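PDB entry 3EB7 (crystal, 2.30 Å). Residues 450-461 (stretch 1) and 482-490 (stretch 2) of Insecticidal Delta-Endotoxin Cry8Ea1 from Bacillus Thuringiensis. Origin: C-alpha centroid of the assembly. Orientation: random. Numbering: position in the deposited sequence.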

ATOM      1  N   GLN A 450     -12.991   2.457  -7.477  1.00 23.70           N
ATOM      2  CA  GLN A 450     -12.529   1.098  -7.131  1.00 23.96           C
ATOM      3  C   GLN A 450     -12.837   0.796  -5.682  1.00 23.85           C
ATOM      4  O   GLN A 450     -12.513   1.600  -4.804  1.00 23.82           O
ATOM      5  N   ILE A 451     -13.483  -0.349  -5.440  1.00 23.63           N
ATOM      6  CA  ILE A 451     -13.911  -0.744  -4.117  1.00 23.48           C
ATOM      7  C   ILE A 451     -13.487  -2.175  -3.920  1.00 23.55           C
ATOM      8  O   ILE A 451     -14.174  -3.092  -4.386  1.00 23.14           O
ATOM      9  N   PRO A 452     -12.358  -2.371  -3.218  1.00 23.27           N
ATOM     10  CA  PRO A 452     -11.891  -3.687  -2.811  1.00 22.64           C
ATOM     11  C   PRO A 452     -12.962  -4.347  -1.961  1.00 22.56           C
ATOM     12  O   PRO A 452     -13.484  -3.706  -1.055  1.00 23.09           O
ATOM     13  N   VAL A 453     -13.295  -5.607  -2.219  1.00 21.81           N
ATOM     14  CA  VAL A 453     -14.403  -6.239  -1.475  1.00 21.84           C
ATOM     15  C   VAL A 453     -14.085  -6.507   0.010  1.00 21.47           C
ATOM     16  O   VAL A 453     -14.991  -6.758   0.824  1.00 20.90           O
ATOM     17  N   VAL A 454     -12.804  -6.408   0.354  1.00 20.98           N
ATOM     18  CA  VAL A 454     -12.339  -6.528   1.735  1.00 19.80           C
ATOM     19  C   VAL A 454     -12.861  -5.341   2.592  1.00 19.52           C
ATOM     20  O   VAL A 454     -12.834  -5.393   3.820  1.00 20.82           O
ATOM     21  N   LYS A 455     -13.416  -4.326   1.943  1.00 17.83           N
ATOM     22  CA  LYS A 455     -14.054  -3.202   2.627  1.00 17.73           C
ATOM     23  C   LYS A 455     -15.541  -3.429   2.924  1.00 17.61           C
ATOM     24  O   LYS A 455     -16.313  -2.468   3.026  1.00 17.12           O
ATOM     25  N   ALA A 456     -15.954  -4.694   3.005  1.00 18.54           N
ATOM     26  CA  ALA A 456     -17.328  -5.046   3.420  1.00 18.72           C
ATOM     27  C   ALA A 456     -17.537  -4.874   4.906  1.00 19.94           C
ATOM     28  O   ALA A 456     -16.582  -4.925   5.708  1.00 20.34           O
ATOM     29  N   SER A 457     -18.799  -4.676   5.291  1.00 21.60           N
ATOM     30  CA  SER A 457     -19.158  -4.452   6.686  1.00 21.95           C
ATOM     31  C   SER A 457     -19.136  -5.736   7.483  1.00 23.06           C
ATOM     32  O   SER A 457     -19.186  -5.694   8.717  1.00 24.12           O
ATOM     33  N   ASP A 458     -19.096  -6.874   6.799  1.00 23.71           N
ATOM     34  CA  ASP A 458     -19.174  -8.200   7.447  1.00 25.40           C
ATOM     35  C   ASP A 458     -19.031  -9.334   6.384  1.00 25.16           C
ATOM     36  O   ASP A 458     -18.804  -9.069   5.198  1.00 25.70           O
ATOM     37  N   GLY A 459     -19.169 -10.585   6.807  1.00 24.71           N
ATOM     38  CA  GLY A 459     -19.103 -11.711   5.894  1.00 24.27           C
ATOM     39  C   GLY A 459     -17.723 -12.337   6.005  1.00 24.65           C
ATOM     40  O   GLY A 459     -16.998 -12.117   6.985  1.00 24.17           O
ATOM     41  N   PRO A 460     -17.334 -13.113   4.980  1.00 25.03           N
ATOM     42  CA  PRO A 460     -16.073 -13.882   5.007  1.00 25.16           C
ATOM     43  C   PRO A 460     -14.799 -12.996   5.088  1.00 25.44           C
ATOM     44  O   PRO A 460     -14.711 -11.922   4.462  1.00 25.46           O
ATOM     45  N   LYS A 461     -13.837 -13.470   5.862  1.00 25.24           N
ATOM     46  CA  LYS A 461     -12.555 -12.835   5.983  1.00 25.67           C
ATOM     47  C   LYS A 461     -11.688 -13.348   4.867  1.00 25.96           C
ATOM     48  O   LYS A 461     -12.017 -14.388   4.275  1.00 25.90           O
ATOM     49  N   GLY A 482     -20.740 -18.803  -2.396  1.00 27.08           N
ATOM     50  CA  GLY A 482     -20.878 -17.912  -1.255  1.00 26.57           C
ATOM     51  C   GLY A 482     -20.986 -16.495  -1.743  1.00 26.56           C
ATOM     52  O   GLY A 482     -21.052 -16.250  -2.947  1.00 26.91           O
ATOM     53  N   SER A 483     -21.013 -15.564  -0.800  1.00 26.15           N
ATOM     54  CA  SER A 483     -21.153 -14.149  -1.093  1.00 25.28           C
ATOM     55  C   SER A 483     -20.082 -13.361  -0.359  1.00 24.93           C
ATOM     56  O   SER A 483     -19.577 -13.801   0.679  1.00 23.98           O
ATOM     57  N   THR A 484     -19.732 -12.203  -0.906  1.00 24.60           N
ATOM     58  CA  THR A 484     -18.977 -11.237  -0.147  1.00 25.41           C
ATOM     59  C   THR A 484     -19.902 -10.757   0.948  1.00 25.85           C
ATOM     60  O   THR A 484     -21.081 -11.094   0.953  1.00 25.89           O
ATOM     61  N   GLY A 485     -19.370  -9.974   1.888  1.00 26.82           N
ATOM     62  CA  GLY A 485     -20.227  -9.259   2.832  1.00 25.82           C
ATOM     63  C   GLY A 485     -21.063  -8.175   2.148  1.00 26.25           C
ATOM     64  O   GLY A 485     -20.889  -7.860   0.945  1.00 25.54           O
ATOM     65  N   VAL A 486     -21.991  -7.625   2.921  1.00 25.05           N
ATOM     66  CA  VAL A 486     -22.630  -6.396   2.557  1.00 24.73           C
ATOM     67  C   VAL A 486     -21.587  -5.260   2.602  1.00 24.76           C
ATOM     68  O   VAL A 486     -21.010  -4.982   3.663  1.00 23.82           O
ATOM     69  N   ILE A 487     -21.324  -4.670   1.436  1.00 24.34           N
ATOM     70  CA  ILE A 487     -20.477  -3.514   1.318  1.00 25.19           C
ATOM     71  C   ILE A 487     -21.375  -2.275   1.408  1.00 26.25           C
ATOM     72  O   ILE A 487     -22.288  -2.082   0.584  1.00 24.77           O
ATOM     73  N   ARG A 488     -21.102  -1.462   2.430  1.00 26.88           N
ATOM     74  CA  ARG A 488     -21.895  -0.273   2.722  1.00 28.30           C
ATOM     75  C   ARG A 488     -21.295   0.927   2.019  1.00 27.09           C
ATOM     76  O   ARG A 488     -20.070   1.136   2.063  1.00 27.86           O
ATOM     77  N   LEU A 489     -22.139   1.685   1.332  1.00 26.49           N
ATOM     78  CA  LEU A 489     -21.677   2.736   0.422  1.00 26.20           C
ATOM     79  C   LEU A 489     -22.294   4.130   0.660  1.00 26.50           C
ATOM     80  O   LEU A 489     -23.437   4.253   1.115  1.00 27.24           O
ATOM     81  N   ASN A 490     -21.535   5.175   0.334  1.00 26.01           N
ATOM     82  CA  ASN A 490     -22.053   6.520   0.345  1.00 26.00           C
ATOM     83  C   ASN A 490     -22.068   7.059  -1.068  1.00 25.70           C
ATOM     84  O   ASN A 490     -20.995   7.257  -1.671  1.00 23.51           O
TER

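The apolar contacts centre on Ile487, which loses more surface to the other stretch than any other residue here. Its CA-to-CB bond points sideways, and its rotamer is m, t. Ile487 CG2 lies 4.0 Å from Ile451 CG2. Ile487 CD1 lies 4.1 Å from Val453 CG1, and Ile487 CG1 lies 3.9 Å from Ala456 CB. One side chain thus meets three apolar side chains of stretch 1. Ile451 points toward stretch 2 with chi1 and chi2 both m. Its CD1 also approaches Leu489 CD2, at 4.4 Å. Leu489 is m, t; its CA-to-CB bond runs sideways, but its end comes nearer. Val453 (m) also packs against Thr484 (p), with Val453 CB 4.0 Å from Thr484 CG2.

Ala456 CB sits 3.8 Å from Gly485 CA. A CB on Gly485 would point toward stretch 1 and clash with Ala456 CB, so the bare glycine leaves room for the close approach. Pro460 points toward stretch 2, and its CG rests 3.3 Å from Ser483 O.

The direct hydrogen bonds converge on Val486. Ser457 points toward stretch 2 with chi1 p. Ser457 OG donates to Val486 O at 2.7 Å, and Ser457 N donates to the same Val486 O at 2.8 Å. Asp458 (p) starts sideways, but its end comes nearer. Its OD2 accepts from Val486 N at 3.1 Å. Both backbone polar atoms of Val486 are therefore paired with stretch 1. Within stretch 2, Thr484 OG1 donates to Gly485 O at 3.0 Å.

Three waters bridge the backbones. Water 1 donates to Val453 O (2.8 Å) and accepts from Gly485 N (3.2 Å). Water 2 donates to Lys455 O and accepts from Arg488 N, both at 2.8 Å. Water 3 donates to Asp458 O (3.0 Å) and Pro460 O (2.8 Å) and accepts from Gly485 N (3.0 Å).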

ATOM      1  CB  GLN A 450     -11.030   0.925  -7.392  1.00 24.48           C
ATOM      2  CG  GLN A 450     -10.675   0.987  -8.873  1.00 26.97           C
ATOM      3  CD  GLN A 450      -9.186   0.854  -9.115  1.00 30.41           C
ATOM      4  OE1 GLN A 450      -8.411   0.635  -8.187  1.00 35.13           O
ATOM      5  NE2 GLN A 450      -8.781   0.969 -10.357  1.00 32.70           N
ATOM      6  CB  ILE A 451     -15.456  -0.708  -3.922  1.00 24.26           C
ATOM      7  CG1 ILE A 451     -16.076   0.560  -4.549  1.00 25.42           C
ATOM      8  CG2 ILE A 451     -15.818  -0.953  -2.416  1.00 22.74           C
ATOM      9  CD1 ILE A 451     -16.153   1.780  -3.619  1.00 26.09           C
ATOM     10  CB  PRO A 452     -10.677  -3.344  -1.948  1.00 22.79           C
ATOM     11  CG  PRO A 452     -10.193  -2.050  -2.503  1.00 21.65           C
ATOM     12  CD  PRO A 452     -11.442  -1.300  -2.763  1.00 22.94           C
ATOM     13  CB  VAL A 453     -14.943  -7.516  -2.177  1.00 22.00           C
ATOM     14  CG1 VAL A 453     -15.589  -7.156  -3.521  1.00 21.36           C
ATOM     15  CG2 VAL A 453     -13.794  -8.575  -2.341  1.00 22.77           C
ATOM     16  CB  VAL A 454     -10.793  -6.776   1.792  1.00 19.94           C
ATOM     17  CG1 VAL A 454      -9.965  -5.509   1.437  1.00 19.15           C
ATOM     18  CG2 VAL A 454     -10.375  -7.391   3.122  1.00 19.74           C
ATOM     19  CB  LYS A 455     -13.883  -1.898   1.814  1.00 17.24           C
ATOM     20  CG  LYS A 455     -12.435  -1.581   1.401  1.00 16.07           C
ATOM     21  CD  LYS A 455     -12.434  -0.137   0.883  1.00 19.61           C
ATOM     22  CE  LYS A 455     -12.161   0.872   2.023  1.00 17.62           C
ATOM     23  NZ  LYS A 455     -12.680   2.237   1.750  1.00 15.53           N
ATOM     24  CB  ALA A 456     -17.651  -6.448   3.027  1.00 19.49           C
ATOM     25  CB  SER A 457     -20.562  -3.835   6.777  1.00 22.73           C
ATOM     26  OG  SER A 457     -21.569  -4.742   6.305  1.00 21.02           O
ATOM     27  CB  ASP A 458     -20.560  -8.389   8.098  1.00 25.33           C
ATOM     28  CG  ASP A 458     -21.698  -8.459   7.052  1.00 30.50           C
ATOM     29  OD1 ASP A 458     -22.878  -8.423   7.450  1.00 35.99           O
ATOM     30  OD2 ASP A 458     -21.433  -8.574   5.830  1.00 31.34           O
ATOM     31  CB  PRO A 460     -16.098 -14.692   3.695  1.00 24.71           C
ATOM     32  CG  PRO A 460     -17.415 -14.457   3.087  1.00 26.05           C
ATOM     33  CD  PRO A 460     -18.066 -13.261   3.712  1.00 24.37           C
ATOM     34  CB  LYS A 461     -11.929 -13.180   7.330  1.00 25.94           C
ATOM     35  CG  LYS A 461     -12.694 -12.655   8.530  1.00 27.40           C
ATOM     36  CD  LYS A 461     -12.030 -13.227   9.762  1.00 34.58           C
ATOM     37  CE  LYS A 461     -12.706 -12.812  11.053  1.00 38.87           C
ATOM     38  NZ  LYS A 461     -12.013 -13.466  12.236  1.00 42.96           N
ATOM     39  CB  SER A 483     -22.513 -13.657  -0.639  1.00 25.26           C
ATOM     40  OG  SER A 483     -23.523 -14.272  -1.406  1.00 29.32           O
ATOM     41  CB  THR A 484     -18.584  -9.999  -0.984  1.00 25.10           C
ATOM     42  OG1 THR A 484     -19.772  -9.335  -1.436  1.00 25.37           O
ATOM     43  CG2 THR A 484     -17.677 -10.381  -2.163  1.00 24.11           C
ATOM     44  CB  VAL A 486     -23.750  -6.100   3.539  1.00 24.57           C
ATOM     45  CG1 VAL A 486     -24.501  -4.873   3.094  1.00 25.18           C
ATOM     46  CG2 VAL A 486     -24.689  -7.321   3.634  1.00 25.79           C
ATOM     47  CB  ILE A 487     -19.685  -3.471  -0.006  1.00 25.39           C
ATOM     48  CG1 ILE A 487     -18.868  -4.740  -0.202  1.00 24.67           C
ATOM     49  CG2 ILE A 487     -18.807  -2.168  -0.094  1.00 24.38           C
ATOM     50  CD1 ILE A 487     -18.239  -4.820  -1.536  1.00 27.21           C
ATOM     51  CB  ARG A 488     -21.960  -0.085   4.226  1.00 28.83           C
ATOM     52  CG  ARG A 488     -21.689   1.342   4.693  1.00 36.06           C
ATOM     53  CD  ARG A 488     -22.838   1.851   5.591  1.00 42.65           C
ATOM     54  NE  ARG A 488     -24.128   1.488   4.988  1.00 43.90           N
ATOM     55  CZ  ARG A 488     -24.727   2.198   4.041  1.00 44.79           C
ATOM     56  NH1 ARG A 488     -24.149   3.337   3.596  1.00 41.62           N
ATOM     57  NH2 ARG A 488     -25.900   1.764   3.557  1.00 43.40           N
ATOM     58  CB  LEU A 489     -21.963   2.330  -1.022  1.00 26.10           C
ATOM     59  CG  LEU A 489     -21.596   0.959  -1.599  1.00 26.25           C
ATOM     60  CD1 LEU A 489     -22.316   0.834  -2.947  1.00 26.52           C
ATOM     61  CD2 LEU A 489     -20.065   0.834  -1.747  1.00 23.52           C
ATOM     62  CB  ASN A 490     -21.305   7.422   1.348  1.00 26.10           C
ATOM     63  CG  ASN A 490     -21.715   7.121   2.805  1.00 29.30           C
ATOM     64  OD1 ASN A 490     -22.778   7.569   3.269  1.00 31.68           O
ATOM     65  ND2 ASN A 490     -20.897   6.314   3.515  1.00 30.43           N
TER
HETATM   66  O   HOH W   1     -16.370  -9.109   1.228  1.00 23.21           O
HETATM   67  O   HOH W   2     -18.843  -1.806   4.050  1.00 14.23           O
HETATM   68  O   HOH W   3     -16.741 -10.256   3.382  1.00 14.03           O